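Local coordinates for LipS lipolytic enzyme (Unidentified, PDB 4FBL), which probably hydrolyses ester bonds of lipids, as a thermostable metagenome-derived lipase of the alpha/beta hydrolase fold, at residues E185-L190 / A261-D266. Residues are numbered along the deposited sequence; the frame is centred on the assembly and turned at random.
With SPD (spermidine), chain I.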
loop_
_atom_site.group_PDB
_atom_site.type_symbol
_atom_site.label_atom_id
_atom_site.label_comp_id
_atom_site.label_asym_id
_atom_site.label_seq_id
_atom_site.Cartn_x
_atom_site.Cartn_y
_atom_site.Cartn_z
ATOM N N GLU C 185 -4.095 -29.296 -16.892
ATOM C CA GLU C 185 -4.819 -30.191 -16.005
ATOM C C GLU C 185 -3.808 -30.965 -15.221
ATOM O O GLU C 185 -2.752 -31.298 -15.747
ATOM C CB GLU C 185 -5.753 -31.073 -16.856
ATOM C CG GLU C 185 -5.807 -32.554 -16.527
ATOM C CD GLU C 185 -7.130 -33.175 -17.020
ATOM O OE1 GLU C 185 -7.491 -32.989 -18.224
ATOM O OE2 GLU C 185 -7.804 -33.821 -16.189
ATOM N N GLY C 186 -4.080 -31.197 -13.941
ATOM C CA GLY C 186 -3.166 -32.030 -13.176
ATOM C C GLY C 186 -2.013 -31.317 -12.495
ATOM O O GLY C 186 -1.492 -31.847 -11.499
ATOM N N VAL C 187 -1.629 -30.117 -12.964
ATOM C CA VAL C 187 -0.348 -29.527 -12.496
ATOM C C VAL C 187 -0.436 -28.972 -11.058
ATOM O O VAL C 187 -1.363 -28.183 -10.713
ATOM C CB VAL C 187 0.180 -28.438 -13.445
ATOM C CG1 VAL C 187 1.485 -27.853 -12.923
ATOM C CG2 VAL C 187 0.370 -28.992 -14.821
ATOM N N LYS C 188 0.515 -29.376 -10.225
ATOM C CA LYS C 188 0.473 -28.905 -8.849
ATOM C C LYS C 188 1.533 -27.863 -8.471
ATOM O O LYS C 188 2.659 -27.919 -8.928
ATOM C CB LYS C 188 0.402 -30.075 -7.885
ATOM C CG LYS C 188 -1.053 -30.711 -7.854
ATOM C CD LYS C 188 -1.775 -30.709 -6.458
ATOM C CE LYS C 188 -1.835 -29.281 -5.768
ATOM N NZ LYS C 188 -0.903 -29.234 -4.551
ATOM N N GLU C 189 1.154 -26.899 -7.635
ATOM C CA GLU C 189 2.110 -25.889 -7.148
ATOM C C GLU C 189 2.424 -26.143 -5.715
ATOM O O GLU C 189 1.552 -26.446 -4.965
ATOM C CB GLU C 189 1.512 -24.489 -7.257
ATOM C CG GLU C 189 2.467 -23.409 -6.709
ATOM C CD GLU C 189 1.872 -21.958 -6.654
ATOM O OE1 GLU C 189 0.646 -21.694 -6.933
ATOM O OE2 GLU C 189 2.692 -21.073 -6.330
ATOM N N LEU C 190 3.648 -25.987 -5.305
ATOM C CA LEU C 190 3.974 -26.025 -3.924
ATOM C C LEU C 190 3.796 -24.602 -3.285
ATOM O O LEU C 190 4.720 -23.785 -3.313
ATOM C CB LEU C 190 5.417 -26.519 -3.776
ATOM C CG LEU C 190 5.896 -26.706 -2.365
ATOM C CD1 LEU C 190 4.888 -27.574 -1.638
ATOM C CD2 LEU C 190 7.248 -27.305 -2.317
ATOM N N ALA C 261 1.659 -19.049 -14.388
ATOM C CA ALA C 261 2.012 -19.258 -15.741
ATOM C C ALA C 261 3.399 -19.970 -15.889
ATOM O O ALA C 261 3.623 -20.659 -16.906
ATOM C CB ALA C 261 1.932 -17.940 -16.508
ATOM N N THR C 262 4.254 -19.847 -14.858
ATOM C CA THR C 262 5.638 -20.346 -14.879
ATOM C C THR C 262 5.615 -21.924 -14.757
ATOM O O THR C 262 6.654 -22.600 -14.856
ATOM C CB THR C 262 6.437 -19.786 -13.713
ATOM O OG1 THR C 262 5.734 -20.074 -12.491
ATOM C CG2 THR C 262 6.613 -18.266 -13.856
ATOM N N LEU C 263 4.417 -22.452 -14.465
ATOM C CA LEU C 263 4.165 -23.902 -14.325
ATOM C C LEU C 263 3.253 -24.388 -15.387
ATOM O O LEU C 263 3.069 -25.593 -15.518
ATOM C CB LEU C 263 3.546 -24.182 -12.961
ATOM C CG LEU C 263 4.340 -24.740 -11.755
ATOM C CD1 LEU C 263 5.895 -24.579 -11.762
ATOM C CD2 LEU C 263 3.720 -24.471 -10.408
ATOM N N ASP C 264 2.691 -23.485 -16.174
ATOM C CA ASP C 264 1.474 -23.748 -17.002
ATOM C C ASP C 264 1.788 -24.032 -18.517
ATOM O O ASP C 264 2.942 -24.069 -18.922
ATOM C CB ASP C 264 0.562 -22.508 -16.911
ATOM C CG ASP C 264 -0.924 -22.837 -17.038
ATOM O OD1 ASP C 264 -1.284 -23.862 -17.683
ATOM O OD2 ASP C 264 -1.760 -22.050 -16.537
ATOM N N ASN C 265 0.771 -24.099 -19.365
ATOM C CA ASN C 265 1.027 -24.473 -20.763
ATOM C C ASN C 265 2.028 -23.522 -21.379
ATOM O O ASN C 265 2.711 -23.896 -22.324
ATOM C CB ASN C 265 -0.226 -24.397 -21.658
ATOM C CG ASN C 265 -1.265 -25.395 -21.270
ATOM O OD1 ASN C 265 -0.982 -26.586 -21.100
ATOM N ND2 ASN C 265 -2.481 -24.910 -21.072
ATOM N N ASP C 266 2.091 -22.253 -20.924
ATOM C CA ASP C 266 2.956 -21.315 -21.676
ATOM C C ASP C 266 4.337 -21.251 -21.071
ATOM O O ASP C 266 5.130 -20.397 -21.481
ATOM C CB ASP C 266 2.369 -19.898 -21.724
ATOM C CG ASP C 266 1.170 -19.802 -22.643
ATOM O OD1 ASP C 266 1.353 -20.033 -23.855
ATOM O OD2 ASP C 266 0.078 -19.439 -22.168
HETATM N N1 SPD I . -3.159 -19.310 -8.499
HETATM C C2 SPD I . -2.271 -19.536 -7.420
HETATM C C3 SPD I . -1.209 -18.381 -7.325
HETATM C C4 SPD I . 0.061 -18.911 -6.682
HETATM C C5 SPD I . 0.062 -18.753 -5.156
HETATM N N6 SPD I . 1.430 -18.426 -4.786
HETATM C C7 SPD I . 2.444 -18.290 -5.799
HETATM C C8 SPD I . 2.421 -16.949 -6.558
HETATM C C9 SPD I . 1.224 -16.023 -6.291
HETATM N N10 SPD I . 0.671 -15.588 -7.562
#
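V187 and L263 are the closest pair of CA atoms between 185-190 and 261-266, 7.4 Å apart; both segments are irregular loops, one in the insertion between strands 147-151 and 221-226, where alpha/beta hydrolases commonly carry a cap, the other just after the pocket residues H259 and V260. The link is van der Waals packing of methyls on aliphatic carbons and on two backbone carbonyl oxygens. V187 sends CG1, anti to its backbone N (chi1 179°), to within 3.8 Å of L263 O and 4.2 Å of L263 CB. One branch of L263, CD2, reaches the other loop twice, 3.9 Å from K188 O and 3.8 Å from E189 CB, where the two side chains cross at about a right angle. L263 thus packs against the stem of E189, whose extended chain (chi1 178°, chi2 -174°) carries the carboxylate past the leucine into the spermidine pocket. There OE1 accepts a hydrogen bond from S180 N. Replacing E189 by alanine removes CG and the carboxylate, and is likely to leave S180 N without this acceptor and L263 CD2 with less to pack on. Beside the contact, the D264 carboxylate accepts bonds from K183 N and A184 N, linking the loops, while Y258 N braces it within its own. The chemistry is therefore divided: methyl packing steadies the stem of E189, and S180 N holds its acidic end in the pocket.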